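Local coordinates for protein CMP-sialic acid transporter 1 (PDB 6I1R) that probably carries CMP-sialic acid from the cytoplasm into the Golgi as a CMP-sialate:CMP antiporter, and is held here outward-facing with CMP bound, at residues W129-L134 with Q301-P306; V137-S142 with I294-S299. The protein carries 5 engineered substitutions. One frame throughout, in Å; residues are numbered along the deposited sequence.

Interaction 1: residues W129-L134 with Q301-P306; sequences WMAIVL and QMYFMP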
ATOM      1  N   TRP B 129      -2.543 -11.243 -36.895  1.00 69.47           N
ATOM      2  CA  TRP B 129      -2.125  -9.897 -36.485  1.00 70.08           C
ATOM      3  C   TRP B 129      -3.337  -9.093 -35.999  1.00 69.81           C
ATOM      4  O   TRP B 129      -3.250  -8.362 -35.010  1.00 71.87           O
ATOM      5  CB  TRP B 129      -1.388  -9.174 -37.621  1.00 70.77           C
ATOM      6  CG  TRP B 129       0.101  -9.237 -37.488  1.00 72.24           C
ATOM      7  CD1 TRP B 129       0.976  -9.945 -38.260  1.00 72.94           C
ATOM      8  CD2 TRP B 129       0.895  -8.572 -36.491  1.00 73.36           C
ATOM      9  NE1 TRP B 129       2.259  -9.758 -37.819  1.00 73.03           N
ATOM     10  CE2 TRP B 129       2.241  -8.921 -36.733  1.00 73.47           C
ATOM     11  CE3 TRP B 129       0.598  -7.715 -35.424  1.00 73.85           C
ATOM     12  CZ2 TRP B 129       3.284  -8.439 -35.945  1.00 73.92           C
ATOM     13  CZ3 TRP B 129       1.631  -7.239 -34.646  1.00 73.64           C
ATOM     14  CH2 TRP B 129       2.955  -7.598 -34.906  1.00 73.93           C
ATOM     15  N   MET B 130      -4.459  -9.243 -36.693  1.00 68.53           N
ATOM     16  CA  MET B 130      -5.683  -8.539 -36.333  1.00 68.36           C
ATOM     17  C   MET B 130      -6.230  -9.085 -35.006  1.00 68.93           C
ATOM     18  O   MET B 130      -6.863  -8.345 -34.252  1.00 69.61           O
ATOM     19  CB  MET B 130      -6.727  -8.673 -37.445  1.00 68.39           C
ATOM     20  CG  MET B 130      -6.450  -7.741 -38.615  1.00 68.83           C
ATOM     21  SD  MET B 130      -6.918  -8.413 -40.225  1.00 69.93           S
ATOM     22  CE  MET B 130      -8.641  -8.787 -39.925  1.00 67.91           C
ATOM     23  N   ALA B 131      -5.965 -10.358 -34.714  1.00 68.31           N
ATOM     24  CA  ALA B 131      -6.376 -10.971 -33.445  1.00 67.14           C
ATOM     25  C   ALA B 131      -5.529 -10.418 -32.291  1.00 66.40           C
ATOM     26  O   ALA B 131      -6.067 -10.089 -31.230  1.00 67.26           O
ATOM     27  CB  ALA B 131      -6.268 -12.474 -33.536  1.00 66.51           C
ATOM     28  N   ILE B 132      -4.216 -10.315 -32.501  1.00 64.87           N
ATOM     29  CA  ILE B 132      -3.312  -9.789 -31.467  1.00 63.72           C
ATOM     30  C   ILE B 132      -3.797  -8.388 -31.075  1.00 62.81           C
ATOM     31  O   ILE B 132      -3.957  -8.088 -29.892  1.00 60.43           O
ATOM     32  CB  ILE B 132      -1.838  -9.768 -31.933  1.00 63.23           C
ATOM     33  CG1 ILE B 132      -1.355 -11.124 -32.462  1.00 63.05           C
ATOM     34  CG2 ILE B 132      -0.930  -9.260 -30.821  1.00 63.60           C
ATOM     35  CD1 ILE B 132      -1.565 -12.282 -31.514  1.00 62.79           C
ATOM     36  N   VAL B 133      -4.044  -7.549 -32.079  1.00 63.47           N
ATOM     37  CA  VAL B 133      -4.518  -6.186 -31.843  1.00 63.71           C
ATOM     38  C   VAL B 133      -5.865  -6.256 -31.114  1.00 63.09           C
ATOM     39  O   VAL B 133      -6.046  -5.618 -30.078  1.00 62.21           O
ATOM     40  CB  VAL B 133      -4.620  -5.377 -33.152  1.00 64.83           C
ATOM     41  CG1 VAL B 133      -5.323  -4.042 -32.940  1.00 65.65           C
ATOM     42  CG2 VAL B 133      -3.255  -5.158 -33.790  1.00 65.32           C
ATOM     43  N   LEU B 134      -6.796  -7.048 -31.640  1.00 63.47           N
ATOM     44  CA  LEU B 134      -8.124  -7.149 -31.028  1.00 63.77           C
ATOM     45  C   LEU B 134      -8.002  -7.517 -29.548  1.00 63.76           C
ATOM     46  O   LEU B 134      -8.765  -7.003 -28.734  1.00 66.37           O
ATOM     47  CB  LEU B 134      -8.977  -8.187 -31.761  1.00 63.97           C
ATOM     48  CG  LEU B 134      -9.922  -7.635 -32.825  1.00 63.41           C
ATOM     49  CD1 LEU B 134     -10.654  -8.775 -33.504  1.00 62.58           C
ATOM     50  CD2 LEU B 134     -10.914  -6.644 -32.233  1.00 63.77           C
ATOM     51  N   GLN B 301     -10.853 -16.912 -31.122  1.00 74.88           N
ATOM     52  CA  GLN B 301     -11.272 -17.711 -32.269  1.00 74.38           C
ATOM     53  C   GLN B 301     -10.398 -17.360 -33.483  1.00 74.03           C
ATOM     54  O   GLN B 301      -9.812 -18.245 -34.096  1.00 71.50           O
ATOM     55  CB  GLN B 301     -12.759 -17.491 -32.550  1.00 74.67           C
ATOM     56  CG  GLN B 301     -13.669 -18.106 -31.495  1.00 75.16           C
ATOM     57  CD  GLN B 301     -15.133 -17.892 -31.787  1.00 76.29           C
ATOM     58  OE1 GLN B 301     -15.545 -16.841 -32.274  1.00 77.89           O
ATOM     59  NE2 GLN B 301     -15.939 -18.896 -31.481  1.00 76.25           N
ATOM     60  N   MET B 302     -10.286 -16.072 -33.795  1.00 75.59           N
ATOM     61  CA  MET B 302      -9.505 -15.616 -34.954  1.00 77.43           C
ATOM     62  C   MET B 302      -8.109 -16.249 -34.939  1.00 76.86           C
ATOM     63  O   MET B 302      -7.668 -16.802 -35.946  1.00 76.68           O
ATOM     64  CB  MET B 302      -9.356 -14.091 -34.962  1.00 79.39           C
ATOM     65  CG  MET B 302     -10.623 -13.378 -35.366  1.00 81.95           C
ATOM     66  SD  MET B 302     -10.643 -11.616 -34.990  1.00 86.88           S
ATOM     67  CE  MET B 302      -9.295 -11.023 -36.010  1.00 86.18           C
ATOM     68  N   TYR B 303      -7.424 -16.172 -33.801  1.00 76.95           N
ATOM     69  CA  TYR B 303      -6.019 -16.565 -33.739  1.00 77.31           C
ATOM     70  C   TYR B 303      -5.871 -18.093 -33.740  1.00 77.66           C
ATOM     71  O   TYR B 303      -4.936 -18.613 -34.351  1.00 77.15           O
ATOM     72  CB  TYR B 303      -5.333 -15.981 -32.502  1.00 77.80           C
ATOM     73  CG  TYR B 303      -3.858 -16.285 -32.442  1.00 78.22           C
ATOM     74  CD1 TYR B 303      -3.394 -17.466 -31.887  1.00 79.08           C
ATOM     75  CD2 TYR B 303      -2.926 -15.413 -32.982  1.00 78.57           C
ATOM     76  CE1 TYR B 303      -2.041 -17.764 -31.850  1.00 80.24           C
ATOM     77  CE2 TYR B 303      -1.570 -15.693 -32.950  1.00 78.78           C
ATOM     78  CZ  TYR B 303      -1.126 -16.875 -32.383  1.00 79.69           C
ATOM     79  OH  TYR B 303       0.208 -17.161 -32.346  1.00 80.44           O
ATOM     80  N   PHE B 304      -6.761 -18.798 -33.044  1.00 79.06           N
ATOM     81  CA  PHE B 304      -6.571 -20.228 -32.768  1.00 81.06           C
ATOM     82  C   PHE B 304      -7.448 -21.098 -33.678  1.00 81.76           C
ATOM     83  O   PHE B 304      -7.127 -22.268 -33.894  1.00 82.04           O
ATOM     84  CB  PHE B 304      -6.868 -20.529 -31.296  1.00 82.57           C
ATOM     85  CG  PHE B 304      -5.886 -19.923 -30.327  1.00 83.57           C
ATOM     86  CD1 PHE B 304      -4.639 -20.496 -30.129  1.00 84.11           C
ATOM     87  CD2 PHE B 304      -6.205 -18.778 -29.614  1.00 84.03           C
ATOM     88  CE1 PHE B 304      -3.734 -19.936 -29.239  1.00 85.38           C
ATOM     89  CE2 PHE B 304      -5.300 -18.221 -28.723  1.00 85.31           C
ATOM     90  CZ  PHE B 304      -4.067 -18.800 -28.536  1.00 85.76           C
ATOM     91  N   MET B 305      -8.546 -20.550 -34.193  1.00 82.91           N
ATOM     92  CA  MET B 305      -9.456 -21.316 -35.040  1.00 83.09           C
ATOM     93  C   MET B 305      -8.705 -21.734 -36.312  1.00 80.32           C
ATOM     94  O   MET B 305      -8.045 -20.900 -36.935  1.00 78.30           O
ATOM     95  CB  MET B 305     -10.694 -20.489 -35.409  1.00 86.53           C
ATOM     96  CG  MET B 305     -11.926 -21.313 -35.727  1.00 89.42           C
ATOM     97  SD  MET B 305     -13.386 -20.287 -36.057  1.00 93.33           S
ATOM     98  CE  MET B 305     -14.177 -20.293 -34.449  1.00 93.44           C
ATOM     99  N   PRO B 306      -8.766 -23.031 -36.678  1.00 79.69           N
ATOM    100  CA  PRO B 306      -8.195 -23.483 -37.951  1.00 79.38           C
ATOM    101  C   PRO B 306      -8.830 -22.702 -39.111  1.00 79.94           C
ATOM    102  O   PRO B 306     -10.030 -22.435 -39.081  1.00 80.48           O
ATOM    103  CB  PRO B 306      -8.519 -24.980 -38.045  1.00 78.12           C
ATOM    104  CG  PRO B 306      -8.716 -25.394 -36.614  1.00 77.43           C
ATOM    105  CD  PRO B 306      -9.340 -24.179 -35.962  1.00 78.87           C
TER
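In this all-helical nucleotide-sugar transporter of the DMT clan, two helices of the transporter pack side by side here: an early turn of helix 126-143 meets the C-terminal end of helix 287-304, beyond which M305 leaves helical geometry. The contact is wholly apolar and centres on A131, with A131 CA lying 5.6 Å from Y303 CA. The small methyl of A131 points at the other helix and sits between the roots of two neighbouring side chains, its CB 3.8 Å from M302 CB and equally close to Y303 CB. From these roots the two chains part and run past A131 on different sides.

M302 starts with CG anti to its carbonyl carbon, stays nearly extended through chi2 and then turns at the thioether (chi3 63°). That last bend brings the terminal methyl back against helix 126-143, where CE lies 3.6 Å from A131 N and also touches M130 CB. L134 crosses the thioether at about a right angle and lays CD1 against SD and CE of M302. The end of M302 thus lies against the backbone at A131 and the side chains of M130 and L134.

Y303 takes the other course. With CG anti to the backbone N (chi1 -176°), its ring extends alongside I132, both side chains pointing the same way, while the A131 methyl lies at the ring edge, near its plane. The Y303 ring also meets that of Y264 on helix 259-279, their planes inclined by about 35°, and F304 packs edge-to-face on the same tyrosine. I132 places CG1 beside its backbone N and reaches the phenol ring obliquely with its terminal methyl, CD1 lying 3.7 Å from Y303 CE2.

Interaction 2: residues V137-S142 with I294-S299; sequences VGTTTS and IICIIS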
ATOM      1  N   VAL B 137      -6.975  -4.459 -27.670  1.00 65.42           N
ATOM      2  CA  VAL B 137      -8.093  -3.516 -27.690  1.00 65.94           C
ATOM      3  C   VAL B 137      -9.202  -4.027 -26.758  1.00 65.63           C
ATOM      4  O   VAL B 137      -9.820  -3.237 -26.049  1.00 64.68           O
ATOM      5  CB  VAL B 137      -8.614  -3.290 -29.124  1.00 66.78           C
ATOM      6  CG1 VAL B 137      -9.917  -2.506 -29.137  1.00 67.47           C
ATOM      7  CG2 VAL B 137      -7.579  -2.606 -30.004  1.00 66.59           C
ATOM      8  N   GLY B 138      -9.442  -5.337 -26.756  1.00 66.44           N
ATOM      9  CA  GLY B 138     -10.535  -5.938 -25.981  1.00 67.77           C
ATOM     10  C   GLY B 138     -10.302  -5.867 -24.482  1.00 68.06           C
ATOM     11  O   GLY B 138     -11.247  -5.692 -23.707  1.00 66.94           O
ATOM     12  N   THR B 139      -9.044  -6.021 -24.074  1.00 68.63           N
ATOM     13  CA  THR B 139      -8.665  -5.976 -22.662  1.00 68.82           C
ATOM     14  C   THR B 139      -8.729  -4.527 -22.164  1.00 68.07           C
ATOM     15  O   THR B 139      -9.262  -4.253 -21.089  1.00 67.45           O
ATOM     16  CB  THR B 139      -7.276  -6.590 -22.453  1.00 68.95           C
ATOM     17  OG1 THR B 139      -6.354  -5.904 -23.301  1.00 69.80           O
ATOM     18  CG2 THR B 139      -7.242  -8.073 -22.750  1.00 68.40           C
ATOM     19  N   THR B 140      -8.179  -3.615 -22.961  1.00 68.38           N
ATOM     20  CA  THR B 140      -8.272  -2.178 -22.700  1.00 69.15           C
ATOM     21  C   THR B 140      -9.740  -1.776 -22.516  1.00 69.75           C
ATOM     22  O   THR B 140     -10.069  -1.057 -21.574  1.00 68.83           O
ATOM     23  CB  THR B 140      -7.612  -1.375 -23.829  1.00 68.61           C
ATOM     24  OG1 THR B 140      -6.255  -1.808 -23.934  1.00 68.13           O
ATOM     25  CG2 THR B 140      -7.653   0.121 -23.606  1.00 69.17           C
ATOM     26  N   THR B 141     -10.604  -2.262 -23.409  1.00 71.22           N
ATOM     27  CA  THR B 141     -12.036  -1.928 -23.406  1.00 72.86           C
ATOM     28  C   THR B 141     -12.658  -2.261 -22.042  1.00 75.34           C
ATOM     29  O   THR B 141     -13.421  -1.464 -21.503  1.00 75.86           O
ATOM     30  CB  THR B 141     -12.771  -2.642 -24.549  1.00 71.76           C
ATOM     31  OG1 THR B 141     -12.351  -2.042 -25.775  1.00 70.79           O
ATOM     32  CG2 THR B 141     -14.279  -2.567 -24.443  1.00 71.03           C
ATOM     33  N   SER B 142     -12.330  -3.430 -21.497  1.00 77.86           N
ATOM     34  CA  SER B 142     -12.888  -3.875 -20.218  1.00 80.21           C
ATOM     35  C   SER B 142     -12.383  -2.999 -19.064  1.00 81.14           C
ATOM     36  O   SER B 142     -13.076  -2.839 -18.059  1.00 81.39           O
ATOM     37  CB  SER B 142     -12.574  -5.329 -19.974  1.00 81.53           C
ATOM     38  OG  SER B 142     -11.172  -5.542 -19.924  1.00 81.52           O
ATOM     39  N   ILE B 294     -16.421 -10.147 -25.344  1.00 61.73           N
ATOM     40  CA  ILE B 294     -16.856 -10.565 -26.685  1.00 60.36           C
ATOM     41  C   ILE B 294     -15.712 -10.332 -27.680  1.00 59.33           C
ATOM     42  O   ILE B 294     -15.414 -11.200 -28.504  1.00 56.97           O
ATOM     43  CB  ILE B 294     -18.149  -9.836 -27.105  1.00 59.65           C
ATOM     44  CG1 ILE B 294     -19.341 -10.269 -26.246  1.00 59.93           C
ATOM     45  CG2 ILE B 294     -18.429 -10.034 -28.589  1.00 59.52           C
ATOM     46  CD1 ILE B 294     -20.522  -9.329 -26.302  1.00 60.21           C
ATOM     47  N   ILE B 295     -15.083  -9.162 -27.599  1.00 59.82           N
ATOM     48  CA  ILE B 295     -13.918  -8.851 -28.431  1.00 61.26           C
ATOM     49  C   ILE B 295     -12.861  -9.942 -28.232  1.00 63.61           C
ATOM     50  O   ILE B 295     -12.310 -10.469 -29.200  1.00 63.39           O
ATOM     51  CB  ILE B 295     -13.358  -7.451 -28.102  1.00 59.62           C
ATOM     52  CG1 ILE B 295     -14.294  -6.341 -28.588  1.00 59.08           C
ATOM     53  CG2 ILE B 295     -11.955  -7.280 -28.664  1.00 59.49           C
ATOM     54  CD1 ILE B 295     -14.200  -5.065 -27.790  1.00 59.42           C
ATOM     55  N   CYS B 296     -12.596 -10.271 -26.971  1.00 66.20           N
ATOM     56  CA  CYS B 296     -11.521 -11.195 -26.619  1.00 69.40           C
ATOM     57  C   CYS B 296     -11.873 -12.626 -27.052  1.00 68.57           C
ATOM     58  O   CYS B 296     -11.025 -13.315 -27.616  1.00 69.20           O
ATOM     59  CB  CYS B 296     -11.208 -11.121 -25.129  1.00 72.74           C
ATOM     60  SG  CYS B 296     -10.187  -9.689 -24.694  1.00 80.11           S
ATOM     61  N   ILE B 297     -13.107 -13.067 -26.808  1.00 67.66           N
ATOM     62  CA  ILE B 297     -13.547 -14.398 -27.256  1.00 67.21           C
ATOM     63  C   ILE B 297     -13.379 -14.498 -28.778  1.00 66.45           C
ATOM     64  O   ILE B 297     -12.927 -15.524 -29.287  1.00 66.55           O
ATOM     65  CB  ILE B 297     -14.997 -14.691 -26.811  1.00 68.15           C
ATOM     66  CG1 ILE B 297     -15.076 -14.969 -25.307  1.00 69.31           C
ATOM     67  CG2 ILE B 297     -15.598 -15.834 -27.621  1.00 67.87           C
ATOM     68  CD1 ILE B 297     -16.485 -15.064 -24.764  1.00 69.99           C
ATOM     69  N   ILE B 298     -13.740 -13.436 -29.494  1.00 65.77           N
ATOM     70  CA  ILE B 298     -13.613 -13.412 -30.957  1.00 64.76           C
ATOM     71  C   ILE B 298     -12.127 -13.337 -31.330  1.00 64.56           C
ATOM     72  O   ILE B 298     -11.703 -13.979 -32.288  1.00 65.10           O
ATOM     73  CB  ILE B 298     -14.446 -12.263 -31.568  1.00 64.00           C
ATOM     74  CG1 ILE B 298     -15.924 -12.651 -31.663  1.00 63.11           C
ATOM     75  CG2 ILE B 298     -13.890 -11.827 -32.918  1.00 63.83           C
ATOM     76  CD1 ILE B 298     -16.858 -11.493 -31.918  1.00 63.35           C
ATOM     77  N   SER B 299     -11.340 -12.567 -30.581  1.00 64.29           N
ATOM     78  CA  SER B 299      -9.892 -12.512 -30.804  1.00 65.04           C
ATOM     79  C   SER B 299      -9.266 -13.899 -30.596  1.00 67.10           C
ATOM     80  O   SER B 299      -8.280 -14.237 -31.254  1.00 66.38           O
ATOM     81  CB  SER B 299      -9.235 -11.485 -29.920  1.00 63.20           C
ATOM     82  OG  SER B 299      -7.840 -11.427 -30.173  1.00 59.77           O
TER
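Helices 137-142 and 294-299 run antiparallel, their axes approaching to 8.4 Å at an angle of 163°, with G138 and I295 nearest each other at 5.1 Å between CA atoms. The glycine permits this approach: a beta carbon at G138 would point at the opposite helix and collide with both I295 and C296. I295 packs its CG2 on the bare backbone, that branch being anti to its own N and 3.3 Å from G138 CA. Its other branch leaves beside the backbone N (chi1 -71°) and extends toward T141, which it crosses at about a right angle; CD1 ends near both OG1 and CG2 of the threonine. C296 flanks the glycine with its sulfur, SG lying 3.8 Å from G138 C and touching the methyl of T139.

The hydroxyls look back to their own helix. T141 sets OG1 anti to its carbonyl carbon (chi1 -70°) and donates to V137 O at 2.8 Å, from above the carbonyl plane; that oxygen also accepts T141 N, so two donors grip it. An alanine at T141 would remove OG1 and CG2, and would probably cost V137 O its second donor and I295 CD1 its contact with the threonine side chain. S142 OG lies in the carbonyl plane of T139 O, on a lone pair, at 2.6 Å. T139 points away from helix 287-304 and bonds through OG1 to A136 O and L135 O, leaving its methyl for the cysteine.

Helix 259-279 packs against both partners, with S267 touching T139, M270 touching S142, and M268 and L271 touching C296. One turn further along helix 287-304, S299 ties into the same group, its OG bonded to A131 O of helix 126-143 and its carbonyl oxygen to Y264 OH of helix 259-279.

Overall arrangement
From the N terminus, the chain reaches helix 126-143, where 129-134 and then 137-142 supply the first halves of both contacts. It then passes through the long helices 160-186, 191-216, 234-256 and 259-279 before returning along helix 287-304. There 294-299 closes interaction 2 first and 301-306 closes interaction 1 last, so the shorter loop lies within the longer one, as expected for two helices running antiparallel. Together the contacts form one continuous seam, their centres about 11 Å apart, joined where S299 OG bonds to A131 O and where I295 CG2 packs near L134 O. The seam lies toward the periphery of the chain and binds its final membrane helix to helix 126-143, with helix 259-279 bordering both.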